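Local coordinates for protein benzoylformate decarboxylase (Mycobacterium smegmatis, PDB 4Q9D) that belongs to the thiamine pyrophosphate-dependent enzymes, built from two cofactor-binding domains flanking a Rossmann-like central domain, and carries a bound magnesium ion, at residues B[258-263]-B[276-281]. Sequence-based numbering, arbitrary orientation.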
ATOM      1  N   ALA B 258     -12.938  -6.520  31.400  1.00 25.70           N
ATOM      2  CA  ALA B 258     -13.554  -6.620  32.736  1.00 26.00           C
ATOM      3  C   ALA B 258     -12.841  -7.660  33.589  1.00 26.80           C
ATOM      4  O   ALA B 258     -12.653  -7.473  34.797  1.00 30.98           O
ATOM      5  CB  ALA B 258     -15.062  -6.961  32.621  1.00 27.54           C
ATOM      6  N   GLY B 259     -12.435  -8.764  32.974  1.00 24.69           N
ATOM      7  CA  GLY B 259     -11.783  -9.831  33.728  1.00 27.62           C
ATOM      8  C   GLY B 259     -10.398  -9.461  34.251  1.00 29.97           C
ATOM      9  O   GLY B 259     -10.052  -9.714  35.408  1.00 31.15           O
ATOM     10  N   VAL B 260      -9.587  -8.875  33.382  1.00 27.33           N
ATOM     11  CA  VAL B 260      -8.279  -8.371  33.792  1.00 29.10           C
ATOM     12  C   VAL B 260      -8.400  -7.255  34.829  1.00 22.01           C
ATOM     13  O   VAL B 260      -7.645  -7.234  35.808  1.00 28.18           O
ATOM     14  CB  VAL B 260      -7.433  -7.910  32.594  1.00 26.34           C
ATOM     15  CG1 VAL B 260      -6.164  -7.199  33.065  1.00 20.65           C
ATOM     16  CG2 VAL B 260      -7.080  -9.105  31.698  1.00 22.25           C
ATOM     17  N   GLU B 261      -9.351  -6.340  34.618  1.00 26.57           N
ATOM     18  CA  GLU B 261      -9.621  -5.289  35.601  1.00 30.43           C
ATOM     19  C   GLU B 261      -9.813  -5.870  37.014  1.00 32.70           C
ATOM     20  O   GLU B 261      -9.167  -5.437  37.965  1.00 29.45           O
ATOM     21  CB  GLU B 261     -10.853  -4.451  35.221  1.00 27.23           C
ATOM     22  CG  GLU B 261     -11.194  -3.420  36.336  1.00 35.44           C
ATOM     23  CD  GLU B 261     -12.447  -2.571  36.081  1.00 36.98           C
ATOM     24  OE1 GLU B 261     -13.216  -2.835  35.131  1.00 34.97           O
ATOM     25  OE2 GLU B 261     -12.658  -1.613  36.852  1.00 54.69           O
ATOM     26  N   GLN B 262     -10.700  -6.861  37.134  1.00 27.95           N
ATOM     27  CA  GLN B 262     -10.957  -7.533  38.404  1.00 29.02           C
ATOM     28  C   GLN B 262      -9.749  -8.314  38.910  1.00 32.99           C
ATOM     29  O   GLN B 262      -9.507  -8.353  40.104  1.00 36.15           O
ATOM     30  CB  GLN B 262     -12.187  -8.458  38.311  1.00 28.97           C
ATOM     31  CG  GLN B 262     -13.477  -7.701  38.041  1.00 30.94           C
ATOM     32  CD  GLN B 262     -14.699  -8.628  37.877  1.00 53.42           C
ATOM     33  OE1 GLN B 262     -14.665  -9.801  38.242  1.00 49.98           O
ATOM     34  NE2 GLN B 262     -15.773  -8.091  37.320  1.00 42.85           N
ATOM     35  N   ALA B 263      -8.977  -8.924  38.016  1.00 30.93           N
ATOM     36  CA  ALA B 263      -7.816  -9.707  38.470  1.00 28.31           C
ATOM     37  C   ALA B 263      -6.689  -8.824  39.003  1.00 30.66           C
ATOM     38  O   ALA B 263      -5.924  -9.244  39.866  1.00 37.63           O
ATOM     39  CB  ALA B 263      -7.292 -10.617  37.373  1.00 26.56           C
ATOM     40  N   GLU B 276       1.725  -8.468  25.938  1.00 22.57           N
ATOM     41  CA  GLU B 276       0.941  -7.315  25.503  1.00 22.94           C
ATOM     42  C   GLU B 276       0.157  -6.769  26.681  1.00 27.70           C
ATOM     43  O   GLU B 276      -0.055  -7.457  27.681  1.00 25.25           O
ATOM     44  CB  GLU B 276      -0.019  -7.741  24.368  1.00 26.89           C
ATOM     45  CG  GLU B 276       0.775  -8.244  23.171  1.00 31.42           C
ATOM     46  CD  GLU B 276       0.075  -9.262  22.302  1.00 42.97           C
ATOM     47  OE1 GLU B 276      -1.139  -9.518  22.491  1.00 31.49           O
ATOM     48  OE2 GLU B 276       0.770  -9.794  21.400  1.00 39.85           O
ATOM     49  N   VAL B 277      -0.265  -5.524  26.554  1.00 22.69           N
ATOM     50  CA  VAL B 277      -1.137  -4.899  27.519  1.00 24.86           C
ATOM     51  C   VAL B 277      -2.445  -4.580  26.821  1.00 22.98           C
ATOM     52  O   VAL B 277      -2.538  -3.534  26.192  1.00 29.76           O
ATOM     53  CB  VAL B 277      -0.502  -3.584  28.059  1.00 22.65           C
ATOM     54  CG1 VAL B 277      -1.482  -2.843  29.000  1.00 21.59           C
ATOM     55  CG2 VAL B 277       0.786  -3.889  28.775  1.00 23.11           C
ATOM     56  N   PHE B 278      -3.431  -5.486  26.831  1.00 23.76           N
ATOM     57  CA  PHE B 278      -3.299  -6.884  27.210  1.00 26.72           C
ATOM     58  C   PHE B 278      -3.872  -7.686  26.057  1.00 28.08           C
ATOM     59  O   PHE B 278      -4.634  -7.163  25.257  1.00 24.98           O
ATOM     60  CB  PHE B 278      -4.136  -7.234  28.452  1.00 20.96           C
ATOM     61  CG  PHE B 278      -3.586  -6.696  29.743  1.00 23.40           C
ATOM     62  CD1 PHE B 278      -2.580  -7.367  30.412  1.00 28.02           C
ATOM     63  CD2 PHE B 278      -4.089  -5.528  30.293  1.00 28.16           C
ATOM     64  CE1 PHE B 278      -2.072  -6.874  31.629  1.00 27.36           C
ATOM     65  CE2 PHE B 278      -3.592  -5.015  31.515  1.00 28.56           C
ATOM     66  CZ  PHE B 278      -2.581  -5.698  32.176  1.00 24.54           C
ATOM     67  N   ARG B 279      -3.532  -8.963  25.983  1.00 25.49           N
ATOM     68  CA  ARG B 279      -4.073  -9.791  24.924  1.00 24.53           C
ATOM     69  C   ARG B 279      -5.542 -10.093  25.208  1.00 26.89           C
ATOM     70  O   ARG B 279      -5.853 -11.117  25.810  1.00 26.45           O
ATOM     71  CB  ARG B 279      -3.293 -11.097  24.831  1.00 20.66           C
ATOM     72  CG  ARG B 279      -3.685 -11.989  23.635  1.00 25.33           C
ATOM     73  CD  ARG B 279      -2.603 -13.026  23.410  1.00 22.89           C
ATOM     74  NE  ARG B 279      -1.401 -12.427  22.822  1.00 27.51           N
ATOM     75  CZ  ARG B 279      -0.364 -13.131  22.365  1.00 30.99           C
ATOM     76  NH1 ARG B 279      -0.347 -14.454  22.469  1.00 26.93           N
ATOM     77  NH2 ARG B 279       0.675 -12.513  21.842  1.00 30.35           N
ATOM     78  N   TYR B 280      -6.434  -9.204  24.786  1.00 25.59           N
ATOM     79  CA  TYR B 280      -7.870  -9.396  24.970  1.00 25.82           C
ATOM     80  C   TYR B 280      -8.447 -10.059  23.735  1.00 27.09           C
ATOM     81  O   TYR B 280      -7.981  -9.813  22.643  1.00 24.18           O
ATOM     82  CB  TYR B 280      -8.587  -8.053  25.104  1.00 20.17           C
ATOM     83  CG  TYR B 280      -8.149  -7.156  26.263  1.00 28.33           C
ATOM     84  CD1 TYR B 280      -8.316  -7.545  27.602  1.00 24.11           C
ATOM     85  CD2 TYR B 280      -7.641  -5.898  26.009  1.00 23.38           C
ATOM     86  CE1 TYR B 280      -7.928  -6.701  28.644  1.00 25.51           C
ATOM     87  CE2 TYR B 280      -7.275  -5.039  27.029  1.00 27.76           C
ATOM     88  CZ  TYR B 280      -7.430  -5.440  28.346  1.00 27.47           C
ATOM     89  OH  TYR B 280      -7.089  -4.555  29.335  1.00 23.55           O
ATOM     90  N   TYR B 281      -9.446 -10.915  23.958  1.00 27.44           N
ATOM     91  CA  TYR B 281     -10.139 -11.650  22.905  1.00 30.36           C
ATOM     92  C   TYR B 281     -11.590 -11.183  22.814  1.00 26.87           C
ATOM     93  O   TYR B 281     -11.880 -10.200  22.134  1.00 28.86           O
ATOM     94  CB  TYR B 281     -10.082 -13.154  23.171  1.00 34.13           C
ATOM     95  CG  TYR B 281     -10.416 -14.004  21.965  1.00 35.79           C
ATOM     96  CD1 TYR B 281     -10.724 -13.422  20.744  1.00 30.08           C
ATOM     97  CD2 TYR B 281     -10.421 -15.391  22.051  1.00 31.77           C
ATOM     98  CE1 TYR B 281     -11.029 -14.195  19.640  1.00 41.05           C
ATOM     99  CE2 TYR B 281     -10.725 -16.172  20.952  1.00 34.95           C
ATOM    100  CZ  TYR B 281     -11.028 -15.569  19.750  1.00 37.19           C
ATOM    101  OH  TYR B 281     -11.331 -16.344  18.653  1.00 48.11           O
TER
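Val260, on helix 257-264, faces the irregular chain 276-281, and the backbones come nearest at Val260 and Phe278, whose CA atoms lie 8.4 Å apart. No hydrogen bond crosses this gap; one valine spans it, with a methyl for each of two aromatic rings. CG1, set anti to the backbone N (chi1 172°), lies over a face of the Phe278 ring in a CH-pi contact, 3.9 Å from the ring centroid and 17° off the normal. Its closest ring atom is CE2 of Phe278, 3.7 Å from Val260 CG1, so the methyl sits toward the rim. The opposite face of the same ring carries Val277 CG1, 3.9 Å above the plane, and the phenyl is thus sandwiched between two valine methyls. Val260 CG2 turns to Tyr280 and meets its CE1 obliquely at 4.0 Å. Phe278 CB in turn lies over one face of the Tyr280 ring, linking the two aromatics. A cis peptide bond precedes Phe278, and Arg279 centres an inverse gamma turn between the two aromatic residues. The CB of Arg279 is directed away from the helix, and its guanidinium grips Glu276 side-on: NE reaches OE1 at 2.9 Å and NH2 reaches OE2 at 2.8 Å, both nearly straight, the oxygens lying in the guanidinium plane but each met from well above the carboxylate plane. Phe278 also packs on Val272 and Leu295 of the central-domain parallel sheet, while Tyr280 touches Met106 of the second subunit. The contact therefore joins the helix between strands 249-252 and 269-273 of the Rossmann-like domain to a loop that runs from the sheet to the subunit interface. Across it the cohesion is purely apolar and buried, resting on dispersion and the CH-pi contact, whereas the charged groups of Arg279 and Glu276 pair with each other, and Arg279 also with Asp238, without touching the helix.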